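Beta-fructofuranosidase, insoluble isoenzyme CWINV1 (Arabidopsis thaliana, PDB 2OXB) hydrolyses terminal non-reducing beta-D-fructofuranoside residues, accepting sucrose and 1-kestose and, to a lower extent, neokestose and levan, but not inulin. Local coordinates at residues A[72-77]-A[97-102]; A[92-97]-A[104-109]; A[46-51]-A[64-69]; A[158-163]-A[171-176]; A[88-93]-A[116-121]. The protein carries 1 engineered substitution. All coordinates share one frame; numbering follows the deposited sequence.

From the N terminus, interaction 3 closes first, tying strand 47-53 to strand 60-66 in the first blade of the N-terminal propeller. The next three interweave in the second blade. Interaction 1 links the loop before strand 77-81 to the loop after strand 93-97; interaction 2 closes the hairpin of strands 93-97 and 103-110 and crosses interaction 1, sharing I97 with it. Interaction 5 starts from a range that overlaps interaction 2 at I92 and L93 but reaches on to 116-121, so it spans that hairpin, and it too crosses interaction 1. Interaction 4 follows in series, closing a hairpin in the third blade; I161 and V159 touch Q105 and L93 of interaction 2.

Interaction 1. Residues A[72-77]-A[97-102]; sequences FDINGC and IDPKNQ
The flat side-chain amide of N75 meets the backbone of D98 through its nitrogen: ND2 donates to D98 O at 3.0 Å, the oxygen lying 27° out of the amide plane and ND2 standing well above the carbonyl plane. P99 CA also approaches ND2. The D98 carboxylate, a second flat group, serves its own loop. OD1 accepts K100 N on its anti side, an Asx turn, and OD2 takes Q102 NE2 on its syn side. A type I turn from D73 to G76 presents N75 N to I97 O at 2.7 Å, and I97 N returns a longer bond of 3.3 Å to G76 O. I97 CB packs 3.5 Å from N75 CB, with CG1 beside G76. The loops meet at the end of the strand pair 77-81 and 93-97, where one strand begins and the other stops, and D73 OD1 forms a salt bridge with NZ of K123 in strand 121-123.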
# COMPACT_ATOMS: atom_id res chain seq x y z
N PHE A 72 -12.65 27.84 -5.32
CA PHE A 72 -12.07 26.95 -4.31
C PHE A 72 -11.20 25.78 -4.76
O PHE A 72 -10.70 25.02 -3.93
CB PHE A 72 -13.19 26.46 -3.38
CG PHE A 72 -14.33 25.76 -4.07
CD1 PHE A 72 -14.21 24.45 -4.53
CD2 PHE A 72 -15.56 26.41 -4.24
CE1 PHE A 72 -15.29 23.78 -5.14
CE2 PHE A 72 -16.64 25.76 -4.84
CZ PHE A 72 -16.50 24.44 -5.30
N ASP A 73 -11.00 25.63 -6.06
CA ASP A 73 -10.17 24.53 -6.59
C ASP A 73 -9.79 24.81 -8.03
O ASP A 73 -9.44 23.90 -8.76
CB ASP A 73 -10.93 23.21 -6.54
CG ASP A 73 -11.99 23.12 -7.62
OD1 ASP A 73 -12.26 21.99 -8.07
OD2 ASP A 73 -12.54 24.19 -8.00
N ILE A 74 -9.88 26.08 -8.42
CA ILE A 74 -9.60 26.50 -9.78
C ILE A 74 -8.18 26.11 -10.19
O ILE A 74 -7.86 26.05 -11.37
CB ILE A 74 -9.85 28.06 -9.89
CG1 ILE A 74 -10.52 28.40 -11.22
CG2 ILE A 74 -8.54 28.83 -9.71
CD1 ILE A 74 -9.64 28.28 -12.42
N ASN A 75 -7.33 25.81 -9.22
CA ASN A 75 -5.95 25.46 -9.55
C ASN A 75 -5.55 24.00 -9.35
O ASN A 75 -4.39 23.62 -9.55
CB ASN A 75 -5.00 26.39 -8.80
CG ASN A 75 -4.84 27.72 -9.51
OD1 ASN A 75 -4.18 27.80 -10.53
ND2 ASN A 75 -5.48 28.76 -8.98
N GLY A 76 -6.52 23.17 -8.98
CA GLY A 76 -6.23 21.76 -8.79
C GLY A 76 -7.20 21.01 -7.91
O GLY A 76 -7.83 21.58 -7.03
N CYS A 77 -7.34 19.73 -8.17
CA CYS A 77 -8.23 18.90 -7.38
C CYS A 77 -7.41 17.80 -6.75
O CYS A 77 -7.28 16.71 -7.31
CB CYS A 77 -9.34 18.31 -8.23
SG CYS A 77 -10.78 19.34 -8.37
N ILE A 97 -7.21 23.91 -4.83
CA ILE A 97 -6.28 25.03 -4.79
C ILE A 97 -7.02 26.24 -5.35
O ILE A 97 -7.39 26.25 -6.53
CB ILE A 97 -5.03 24.76 -5.66
CG1 ILE A 97 -4.63 23.28 -5.58
CG2 ILE A 97 -3.87 25.65 -5.20
CD1 ILE A 97 -4.33 22.79 -4.16
N ASP A 98 -7.26 27.25 -4.51
CA ASP A 98 -7.97 28.45 -4.94
C ASP A 98 -7.12 29.38 -5.81
O ASP A 98 -5.92 29.16 -5.99
CB ASP A 98 -8.52 29.21 -3.72
CG ASP A 98 -7.44 29.58 -2.72
OD1 ASP A 98 -6.30 29.90 -3.13
OD2 ASP A 98 -7.75 29.55 -1.51
N PRO A 99 -7.74 30.45 -6.37
CA PRO A 99 -7.03 31.39 -7.24
C PRO A 99 -5.71 31.97 -6.75
O PRO A 99 -4.96 32.53 -7.53
CB PRO A 99 -8.08 32.46 -7.53
CG PRO A 99 -9.02 32.35 -6.40
CD PRO A 99 -9.14 30.88 -6.19
N LYS A 100 -5.44 31.85 -5.46
CA LYS A 100 -4.18 32.36 -4.95
C LYS A 100 -3.39 31.21 -4.37
O LYS A 100 -2.93 31.26 -3.23
CB LYS A 100 -4.41 33.45 -3.88
CG LYS A 100 -5.22 33.03 -2.66
CD LYS A 100 -5.29 34.17 -1.62
CE LYS A 100 -6.34 33.90 -0.53
NZ LYS A 100 -6.42 34.99 0.51
N ASN A 101 -3.26 30.15 -5.16
CA ASN A 101 -2.50 28.97 -4.77
C ASN A 101 -2.33 28.69 -3.27
O ASN A 101 -1.25 28.87 -2.72
CB ASN A 101 -1.13 29.03 -5.44
CG ASN A 101 -1.17 28.60 -6.89
OD1 ASN A 101 -1.17 27.40 -7.19
ND2 ASN A 101 -1.22 29.56 -7.81
N GLN A 102 -3.41 28.26 -2.60
CA GLN A 102 -3.35 27.95 -1.18
C GLN A 102 -4.30 26.80 -0.85
O GLN A 102 -5.51 26.88 -1.09
CB GLN A 102 -3.67 29.19 -0.32
CG GLN A 102 -5.12 29.32 0.12
CD GLN A 102 -5.41 30.65 0.82
OE1 GLN A 102 -4.61 31.14 1.62
NE2 GLN A 102 -6.58 31.22 0.54

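Interaction 2. Residues A[92-97]-A[104-109]; sequences ILYTGI and VQNIAE
N106 reaches from its strand across the ring of Y94 to the backbone of G96. Its CB sits over one face of the Y94 ring, 4.2 Å from the centroid and 27° off the normal, a CH-pi contact. CG is anti to the carbonyl carbon, beside the backbone N (chi1 -52°), and the amide beyond it is turned 56° from the plane of the ring. ND2 lies 3.5 Å from CA of G96, which has no side chain there, and donates a hydrogen bond to F72 O, in the loop ahead of strand 77-81. The A108 methyl approaches the same tyrosine ring at its edge, and the Y94 hydroxyl has a weak bond to D73.

Strands 93-97 and 103-110 form an antiparallel beta hairpin, the two central strands of a four-stranded propeller blade. Y94 and N106 are a hydrogen-bonded pair: Y94 N reaches N106 O at 2.9 Å and N106 N reaches Y94 O at 2.8 Å, both nearly along the C=O axis. G96 and V104 make the next such pair, with G96 N 2.9 Å from V104 O. On the other face of the sheet, L93 stands beside I107 and T95 beside Q105 in non-hydrogen-bonded pairs. L93 CD1 packs on I107 CG1 at 4.3 Å, and T95 OG1 accepts a hydrogen bond from the backbone N of D145, a substrate-binding residue.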
# COMPACT_ATOMS: atom_id res chain seq x y z
N ILE A 92 -17.75 13.71 0.20
CA ILE A 92 -16.30 13.74 -0.07
C ILE A 92 -15.62 14.98 0.49
O ILE A 92 -16.18 16.08 0.50
CB ILE A 92 -15.98 13.63 -1.61
CG1 ILE A 92 -16.07 12.17 -2.06
CG2 ILE A 92 -14.58 14.18 -1.90
CD1 ILE A 92 -15.85 11.95 -3.53
N LEU A 93 -14.40 14.79 0.96
CA LEU A 93 -13.60 15.88 1.51
C LEU A 93 -12.31 15.92 0.70
O LEU A 93 -11.46 15.04 0.85
CB LEU A 93 -13.32 15.64 2.99
CG LEU A 93 -14.45 16.01 3.98
CD1 LEU A 93 -15.71 15.23 3.63
CD2 LEU A 93 -14.02 15.71 5.41
N TYR A 94 -12.17 16.90 -0.18
CA TYR A 94 -10.95 17.00 -0.98
C TYR A 94 -10.33 18.39 -0.91
O TYR A 94 -11.02 19.39 -0.68
CB TYR A 94 -11.24 16.64 -2.44
CG TYR A 94 -11.83 17.77 -3.24
CD1 TYR A 94 -11.02 18.62 -3.99
CD2 TYR A 94 -13.20 18.01 -3.24
CE1 TYR A 94 -11.56 19.67 -4.72
CE2 TYR A 94 -13.74 19.05 -3.96
CZ TYR A 94 -12.92 19.88 -4.70
OH TYR A 94 -13.49 20.92 -5.41
N THR A 95 -9.01 18.42 -1.11
CA THR A 95 -8.21 19.64 -1.08
C THR A 95 -8.13 20.29 -2.45
O THR A 95 -7.55 19.74 -3.38
CB THR A 95 -6.74 19.34 -0.64
OG1 THR A 95 -6.73 18.54 0.55
CG2 THR A 95 -5.98 20.65 -0.36
N GLY A 96 -8.70 21.49 -2.57
CA GLY A 96 -8.63 22.21 -3.83
C GLY A 96 -7.65 23.37 -3.71
O GLY A 96 -7.28 23.76 -2.60
N ILE A 97 -7.21 23.91 -4.83
CA ILE A 97 -6.28 25.03 -4.79
C ILE A 97 -7.02 26.24 -5.35
O ILE A 97 -7.39 26.25 -6.53
CB ILE A 97 -5.03 24.76 -5.66
CG1 ILE A 97 -4.63 23.28 -5.58
CG2 ILE A 97 -3.87 25.65 -5.20
CD1 ILE A 97 -4.33 22.79 -4.16
N VAL A 104 -6.87 24.72 0.30
CA VAL A 104 -8.13 24.82 1.02
C VAL A 104 -8.85 23.47 0.98
O VAL A 104 -8.55 22.63 0.14
CB VAL A 104 -9.05 25.89 0.39
CG1 VAL A 104 -8.47 27.27 0.63
CG2 VAL A 104 -9.20 25.65 -1.09
N GLN A 105 -9.78 23.29 1.90
CA GLN A 105 -10.56 22.06 1.99
C GLN A 105 -11.98 22.31 1.56
O GLN A 105 -12.64 23.20 2.08
CB GLN A 105 -10.56 21.54 3.42
CG GLN A 105 -9.18 21.26 3.91
CD GLN A 105 -8.43 20.34 2.97
OE1 GLN A 105 -7.21 20.35 2.93
NE2 GLN A 105 -9.17 19.53 2.21
N ASN A 106 -12.43 21.47 0.63
CA ASN A 106 -13.76 21.56 0.06
C ASN A 106 -14.52 20.26 0.22
O ASN A 106 -13.91 19.20 0.34
CB ASN A 106 -13.65 21.89 -1.41
CG ASN A 106 -12.79 23.10 -1.64
OD1 ASN A 106 -13.08 24.17 -1.12
ND2 ASN A 106 -11.71 22.93 -2.40
N ILE A 107 -15.85 20.36 0.18
CA ILE A 107 -16.72 19.20 0.30
C ILE A 107 -17.53 19.02 -0.99
O ILE A 107 -17.81 20.00 -1.69
CB ILE A 107 -17.69 19.34 1.51
CG1 ILE A 107 -18.41 18.02 1.78
CG2 ILE A 107 -18.71 20.43 1.24
CD1 ILE A 107 -19.33 18.04 3.01
N ALA A 108 -17.88 17.78 -1.31
CA ALA A 108 -18.66 17.45 -2.52
C ALA A 108 -19.64 16.28 -2.33
O ALA A 108 -19.24 15.18 -1.96
CB ALA A 108 -17.70 17.14 -3.67
N GLU A 109 -20.92 16.52 -2.61
CA GLU A 109 -21.95 15.49 -2.50
C GLU A 109 -22.38 15.06 -3.90
O GLU A 109 -22.13 15.78 -4.88
CB GLU A 109 -23.17 16.03 -1.74
CG GLU A 109 -23.84 17.21 -2.44
CD GLU A 109 -24.99 17.79 -1.63
OE1 GLU A 109 -25.87 17.01 -1.22
OE2 GLU A 109 -25.01 19.01 -1.42

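Interaction 3. Residues A[46-51]-A[64-69]; sequences IVWAHS and PAIFPS
W48 and I66 lie side by side in the antiparallel hairpin of strands 47-53 and 60-66, their side chains pointing the same way. The isoleucine covers one face of the indole. Its CB stands 3.7 Å from the centroid of the five-membered ring and 28° off the normal, a CH-pi contact, while CG1 lies over the same face, offset toward the rim, 3.7 Å from CD2 of W48. The tryptophan CG is anti to its own carbonyl carbon, beside the backbone N (chi1 -80°), which sets it against I66 CB.

Two backbone bonds join the chains here: W48 N donates to I66 O at 2.7 Å, and A65 N to W48 O at 2.9 Å. P64 CA adds a CA-H...O contact to this second carbonyl. The chain turns a corner at A65.

This is the outer edge of the first blade of the five-bladed propeller found in glycosyl hydrolase family 32; strand 60-66 is outermost and strand 29-36 flanks 47-53 on its other side. The indole NE1 donates to W78 O, a link to the next blade, and I46 contacts the substrate-binding residues Q35 and W43. V47 lies beside P64 and F67. The F67 ring makes a cation-pi contact with K123, whose NZ also donates to F67 O.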
# COMPACT_ATOMS: atom_id res chain seq x y z
N ILE A 46 -4.19 17.43 -12.67
CA ILE A 46 -4.78 16.38 -11.86
C ILE A 46 -6.28 16.56 -11.64
O ILE A 46 -6.75 17.65 -11.29
CB ILE A 46 -4.06 16.27 -10.50
CG1 ILE A 46 -2.66 15.69 -10.70
CG2 ILE A 46 -4.85 15.37 -9.56
CD1 ILE A 46 -2.66 14.33 -11.38
N VAL A 47 -7.01 15.47 -11.87
CA VAL A 47 -8.47 15.43 -11.71
C VAL A 47 -8.84 14.12 -11.01
O VAL A 47 -8.03 13.21 -10.90
CB VAL A 47 -9.19 15.44 -13.08
CG1 VAL A 47 -10.69 15.56 -12.89
CG2 VAL A 47 -8.65 16.57 -13.95
N TRP A 48 -10.09 14.03 -10.56
CA TRP A 48 -10.57 12.82 -9.90
C TRP A 48 -11.22 11.87 -10.90
O TRP A 48 -12.45 11.84 -11.03
CB TRP A 48 -11.56 13.19 -8.79
CG TRP A 48 -10.89 13.63 -7.50
CD1 TRP A 48 -9.88 14.54 -7.38
CD2 TRP A 48 -11.18 13.18 -6.17
NE1 TRP A 48 -9.51 14.68 -6.05
CE2 TRP A 48 -10.30 13.85 -5.29
CE3 TRP A 48 -12.10 12.27 -5.64
CZ2 TRP A 48 -10.31 13.64 -3.91
CZ3 TRP A 48 -12.11 12.06 -4.26
CH2 TRP A 48 -11.22 12.74 -3.41
N ALA A 49 -10.40 11.10 -11.62
CA ALA A 49 -10.91 10.13 -12.57
C ALA A 49 -11.71 9.12 -11.78
O ALA A 49 -11.41 8.87 -10.60
CB ALA A 49 -9.78 9.44 -13.29
N HIS A 50 -12.72 8.54 -12.41
CA HIS A 50 -13.60 7.58 -11.75
C HIS A 50 -13.64 6.20 -12.41
O HIS A 50 -13.29 6.05 -13.57
CB HIS A 50 -15.03 8.14 -11.71
CG HIS A 50 -15.91 7.49 -10.69
ND1 HIS A 50 -15.42 6.69 -9.68
CD2 HIS A 50 -17.25 7.59 -10.48
CE1 HIS A 50 -16.42 6.32 -8.90
NE2 HIS A 50 -17.54 6.86 -9.36
N SER A 51 -14.05 5.21 -11.62
CA SER A 51 -14.18 3.82 -12.05
C SER A 51 -15.00 3.15 -10.94
O SER A 51 -15.08 3.67 -9.83
CB SER A 51 -12.80 3.16 -12.17
OG SER A 51 -12.03 3.76 -13.21
N PRO A 64 -14.44 11.93 -15.21
CA PRO A 64 -13.92 12.62 -14.02
C PRO A 64 -15.01 13.30 -13.19
O PRO A 64 -15.89 13.95 -13.74
CB PRO A 64 -12.93 13.61 -14.62
CG PRO A 64 -12.33 12.82 -15.73
CD PRO A 64 -13.53 12.13 -16.36
N ALA A 65 -14.93 13.16 -11.87
CA ALA A 65 -15.94 13.71 -10.95
C ALA A 65 -15.57 15.02 -10.25
O ALA A 65 -16.40 15.94 -10.14
CB ALA A 65 -16.29 12.66 -9.90
N ILE A 66 -14.34 15.09 -9.74
CA ILE A 66 -13.85 16.29 -9.07
C ILE A 66 -12.74 16.84 -9.96
O ILE A 66 -11.72 16.18 -10.17
CB ILE A 66 -13.27 15.98 -7.65
CG1 ILE A 66 -14.23 15.10 -6.86
CG2 ILE A 66 -13.08 17.28 -6.88
CD1 ILE A 66 -15.56 15.74 -6.55
N PHE A 67 -12.96 18.04 -10.48
CA PHE A 67 -12.01 18.74 -11.35
C PHE A 67 -12.27 20.23 -11.21
O PHE A 67 -13.37 20.64 -10.83
CB PHE A 67 -12.21 18.30 -12.82
CG PHE A 67 -13.64 18.32 -13.28
CD1 PHE A 67 -14.21 19.49 -13.78
CD2 PHE A 67 -14.44 17.19 -13.13
CE1 PHE A 67 -15.56 19.54 -14.11
CE2 PHE A 67 -15.79 17.23 -13.46
CZ PHE A 67 -16.35 18.41 -13.95
N PRO A 68 -11.25 21.07 -11.49
CA PRO A 68 -11.32 22.53 -11.40
C PRO A 68 -12.47 23.16 -12.19
O PRO A 68 -12.45 23.19 -13.43
CB PRO A 68 -9.96 22.96 -11.91
CG PRO A 68 -9.08 21.88 -11.42
CD PRO A 68 -9.87 20.64 -11.78
N SER A 69 -13.47 23.66 -11.47
CA SER A 69 -14.65 24.30 -12.07
C SER A 69 -15.30 25.21 -11.03
O SER A 69 -16.52 25.27 -10.92
CB SER A 69 -15.68 23.24 -12.50
OG SER A 69 -16.36 22.72 -11.37

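Interaction 4. Residues A[158-163]-A[171-176]; sequences RVIIGS and AITYTS
The carbonyl oxygen of V159 is gripped by two donors from successive residues of the facing strand. T173 OG1 donates to it at 3.0 Å and Y174 N at 3.1 Å, and they arrive from opposite faces of the carbonyl plane. OG1 stands anti to the threonine backbone N (chi1 165°), and T173 CA adds a CA-H...O contact to the same oxygen. The threonine hydroxyl thus spends its hydrogen on the neighbouring backbone.

Further along, I161 N donates to I172 O at 2.7 Å, whereas the return bond from I172 N to I161 O is bent and weak. These pairings close the antiparallel hairpin of strands 157-165 and 168-176 in the third blade of the propeller; strand 182-192 continues the sheet beyond 168-176.

Side chains pack on both faces. On one, I160 CG2 lies against T173 CB at 3.6 Å and I160 CB meets the A171 methyl at 4.0 Å; I160 also touches P201 and F203 of strand 201-207. On the other, I161 CD1 comes obliquely to Y174 CD1 at 4.0 Å, and V159 CG1 rests near Y174 CB. S163 OG, which is hydrogen-bonded to S142 O, has I172 CD1 3.4 Å away. At the far end of the strand R158 forms a salt bridge with D252.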
# COMPACT_ATOMS: atom_id res chain seq x y z
N ARG A 158 -15.24 14.48 13.67
CA ARG A 158 -13.81 14.75 13.70
C ARG A 158 -13.14 14.27 12.42
O ARG A 158 -13.57 13.29 11.81
CB ARG A 158 -13.16 14.11 14.94
CG ARG A 158 -13.61 14.71 16.29
CD ARG A 158 -14.14 13.64 17.24
NE ARG A 158 -14.73 14.16 18.48
CZ ARG A 158 -14.04 14.56 19.55
NH1 ARG A 158 -12.71 14.50 19.56
NH2 ARG A 158 -14.68 15.00 20.63
N VAL A 159 -12.10 15.00 12.01
CA VAL A 159 -11.32 14.66 10.82
C VAL A 159 -9.95 15.31 11.01
O VAL A 159 -9.79 16.23 11.81
CB VAL A 159 -11.96 15.19 9.52
CG1 VAL A 159 -11.81 16.70 9.41
CG2 VAL A 159 -11.31 14.51 8.32
N ILE A 160 -8.95 14.83 10.28
CA ILE A 160 -7.61 15.39 10.40
C ILE A 160 -7.02 15.71 9.04
O ILE A 160 -7.34 15.08 8.03
CB ILE A 160 -6.67 14.44 11.14
CG1 ILE A 160 -6.71 13.07 10.47
CG2 ILE A 160 -7.06 14.37 12.62
CD1 ILE A 160 -5.71 12.09 11.02
N ILE A 161 -6.14 16.70 9.00
CA ILE A 161 -5.51 17.09 7.75
C ILE A 161 -4.02 17.05 7.93
O ILE A 161 -3.53 17.18 9.05
CB ILE A 161 -5.97 18.51 7.33
CG1 ILE A 161 -7.49 18.50 7.10
CG2 ILE A 161 -5.29 18.92 6.05
CD1 ILE A 161 -8.29 18.49 8.38
N GLY A 162 -3.29 16.88 6.84
CA GLY A 162 -1.85 16.81 6.94
C GLY A 162 -1.17 18.15 6.76
O GLY A 162 -1.33 18.81 5.73
N SER A 163 -0.40 18.55 7.77
CA SER A 163 0.35 19.80 7.68
C SER A 163 1.79 19.66 8.16
O SER A 163 2.36 18.57 8.17
CB SER A 163 -0.35 20.92 8.46
OG SER A 163 -1.45 21.44 7.73
N ALA A 171 -1.06 16.39 12.25
CA ALA A 171 -2.37 16.15 11.66
C ALA A 171 -3.36 17.11 12.29
O ALA A 171 -3.84 16.87 13.39
CB ALA A 171 -2.80 14.71 11.94
N ILE A 172 -3.68 18.20 11.61
CA ILE A 172 -4.60 19.17 12.17
C ILE A 172 -6.03 18.68 12.14
O ILE A 172 -6.54 18.28 11.10
CB ILE A 172 -4.55 20.50 11.41
CG1 ILE A 172 -3.14 21.10 11.52
CG2 ILE A 172 -5.62 21.46 11.96
CD1 ILE A 172 -2.95 22.34 10.69
N THR A 173 -6.70 18.72 13.28
CA THR A 173 -8.07 18.24 13.31
C THR A 173 -9.09 19.36 13.40
O THR A 173 -8.82 20.43 13.95
CB THR A 173 -8.28 17.25 14.46
OG1 THR A 173 -9.68 17.07 14.69
CG2 THR A 173 -7.60 17.74 15.72
N TYR A 174 -10.26 19.12 12.83
CA TYR A 174 -11.35 20.10 12.85
C TYR A 174 -12.60 19.39 13.32
O TYR A 174 -13.02 18.40 12.73
CB TYR A 174 -11.64 20.65 11.44
CG TYR A 174 -10.82 21.82 10.99
CD1 TYR A 174 -9.50 21.65 10.57
CD2 TYR A 174 -11.37 23.10 10.95
CE1 TYR A 174 -8.75 22.72 10.11
CE2 TYR A 174 -10.63 24.19 10.50
CZ TYR A 174 -9.31 23.99 10.08
OH TYR A 174 -8.54 25.06 9.65
N THR A 175 -13.20 19.90 14.40
CA THR A 175 -14.43 19.31 14.89
C THR A 175 -15.54 19.98 14.09
O THR A 175 -15.41 21.15 13.71
CB THR A 175 -14.64 19.59 16.41
OG1 THR A 175 -14.56 21.00 16.67
CG2 THR A 175 -13.58 18.87 17.23
N SER A 176 -16.61 19.25 13.82
CA SER A 176 -17.72 19.81 13.06
C SER A 176 -19.03 19.66 13.82
O SER A 176 -19.33 18.61 14.37
CB SER A 176 -17.85 19.13 11.70
OG SER A 176 -18.86 19.74 10.91

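Interaction 5. Residues A[88-93]-A[116-121]; sequences GKPVIL and PYLREW
I92 and W121 meet at about a right angle, the aliphatic chain of the isoleucine standing on one face of the indole. In this second propeller blade the contact joins the loop leading into strand 93-97 to the loop leading into strand 121-123. CD1 of I92, carried outward by an extended chain (chi2 177°), stands 3.5 Å from the centroid of the six-membered ring and 17° off its normal, a CH-pi contact offset toward the rim; I92 CG1 follows behind it near CZ3 and CH2. The carbonyl carbon of V91 approaches the ring edge, 3.8 Å from W121 CZ3. A second, smaller meeting sets P90 slantwise to L118, with P90 CG 3.7 Å from L118 CD1. F33 from the first blade meets the W121 ring almost perpendicularly, and A65 and I66 also touch this tryptophan. Within its own loop the indole makes a weak, bent hydrogen bond, W121 NE1 donating to L118 O at 2.8 Å.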
# COMPACT_ATOMS: atom_id res chain seq x y z
N GLY A 88 -26.39 6.24 5.19
CA GLY A 88 -26.05 5.60 3.92
C GLY A 88 -25.69 6.57 2.80
O GLY A 88 -25.62 6.18 1.64
N LYS A 89 -25.48 7.83 3.15
CA LYS A 89 -25.12 8.85 2.18
C LYS A 89 -23.59 8.97 2.15
O LYS A 89 -22.94 8.94 3.18
CB LYS A 89 -25.78 10.18 2.55
CG LYS A 89 -25.05 11.45 2.12
CD LYS A 89 -24.80 11.51 0.62
CE LYS A 89 -24.09 12.79 0.27
NZ LYS A 89 -24.94 13.98 0.59
N PRO A 90 -23.00 9.05 0.94
CA PRO A 90 -21.54 9.18 0.79
C PRO A 90 -21.11 10.56 0.28
O PRO A 90 -21.44 10.93 -0.84
CB PRO A 90 -21.22 8.08 -0.21
CG PRO A 90 -22.36 8.21 -1.16
CD PRO A 90 -23.58 8.46 -0.28
N VAL A 91 -20.37 11.30 1.09
CA VAL A 91 -19.89 12.62 0.67
C VAL A 91 -18.40 12.55 0.36
O VAL A 91 -17.84 11.47 0.27
CB VAL A 91 -20.11 13.69 1.77
CG1 VAL A 91 -21.58 14.00 1.91
CG2 VAL A 91 -19.57 13.17 3.10
N ILE A 92 -17.75 13.71 0.20
CA ILE A 92 -16.30 13.74 -0.07
C ILE A 92 -15.62 14.98 0.49
O ILE A 92 -16.18 16.08 0.50
CB ILE A 92 -15.98 13.63 -1.61
CG1 ILE A 92 -16.07 12.17 -2.06
CG2 ILE A 92 -14.58 14.18 -1.90
CD1 ILE A 92 -15.85 11.95 -3.53
N LEU A 93 -14.40 14.79 0.96
CA LEU A 93 -13.60 15.88 1.51
C LEU A 93 -12.31 15.92 0.70
O LEU A 93 -11.46 15.04 0.85
CB LEU A 93 -13.32 15.64 2.99
CG LEU A 93 -14.45 16.01 3.98
CD1 LEU A 93 -15.71 15.23 3.63
CD2 LEU A 93 -14.02 15.71 5.41
N PRO A 116 -26.67 4.43 -8.88
CA PRO A 116 -25.73 3.50 -8.25
C PRO A 116 -24.30 3.72 -8.71
O PRO A 116 -23.38 3.05 -8.25
CB PRO A 116 -26.27 2.14 -8.66
CG PRO A 116 -26.77 2.41 -10.05
CD PRO A 116 -27.51 3.72 -9.88
N TYR A 117 -24.10 4.67 -9.62
CA TYR A 117 -22.78 4.95 -10.14
C TYR A 117 -22.16 6.22 -9.58
O TYR A 117 -20.94 6.36 -9.56
CB TYR A 117 -22.81 5.01 -11.67
CG TYR A 117 -23.13 3.68 -12.34
CD1 TYR A 117 -23.15 3.57 -13.73
CD2 TYR A 117 -23.40 2.54 -11.59
CE1 TYR A 117 -23.43 2.37 -14.36
CE2 TYR A 117 -23.70 1.33 -12.20
CZ TYR A 117 -23.71 1.25 -13.59
OH TYR A 117 -24.00 0.04 -14.20
N LEU A 118 -23.00 7.15 -9.12
CA LEU A 118 -22.53 8.41 -8.54
C LEU A 118 -21.48 9.10 -9.42
O LEU A 118 -20.44 9.56 -8.93
CB LEU A 118 -21.93 8.17 -7.14
CG LEU A 118 -22.79 7.59 -6.02
CD1 LEU A 118 -21.95 7.35 -4.78
CD2 LEU A 118 -23.93 8.54 -5.70
N ARG A 119 -21.76 9.20 -10.72
CA ARG A 119 -20.83 9.81 -11.66
C ARG A 119 -20.84 11.34 -11.65
O ARG A 119 -19.85 11.96 -12.00
CB ARG A 119 -21.09 9.30 -13.08
CG ARG A 119 -22.25 9.94 -13.81
CD ARG A 119 -22.47 9.23 -15.13
NE ARG A 119 -22.96 7.87 -14.92
CZ ARG A 119 -24.18 7.60 -14.45
NH1 ARG A 119 -25.01 8.60 -14.15
NH2 ARG A 119 -24.57 6.34 -14.27
N GLU A 120 -21.95 11.95 -11.26
CA GLU A 120 -21.98 13.41 -11.22
C GLU A 120 -21.93 13.95 -9.79
O GLU A 120 -22.89 13.80 -9.03
CB GLU A 120 -23.21 13.97 -11.94
CG GLU A 120 -23.13 13.89 -13.45
CD GLU A 120 -24.23 14.66 -14.13
OE1 GLU A 120 -24.05 15.88 -14.39
OE2 GLU A 120 -25.29 14.06 -14.39
N TRP A 121 -20.82 14.58 -9.43
CA TRP A 121 -20.68 15.13 -8.09
C TRP A 121 -20.96 16.61 -7.99
O TRP A 121 -20.45 17.42 -8.76
CB TRP A 121 -19.30 14.83 -7.50
CG TRP A 121 -19.14 13.39 -7.11
CD1 TRP A 121 -19.01 12.32 -7.95
CD2 TRP A 121 -19.16 12.86 -5.77
NE1 TRP A 121 -18.93 11.15 -7.22
CE2 TRP A 121 -19.02 11.45 -5.88
CE3 TRP A 121 -19.27 13.43 -4.50
CZ2 TRP A 121 -18.99 10.61 -4.76
CZ3 TRP A 121 -19.25 12.59 -3.38
CH2 TRP A 121 -19.11 11.19 -3.52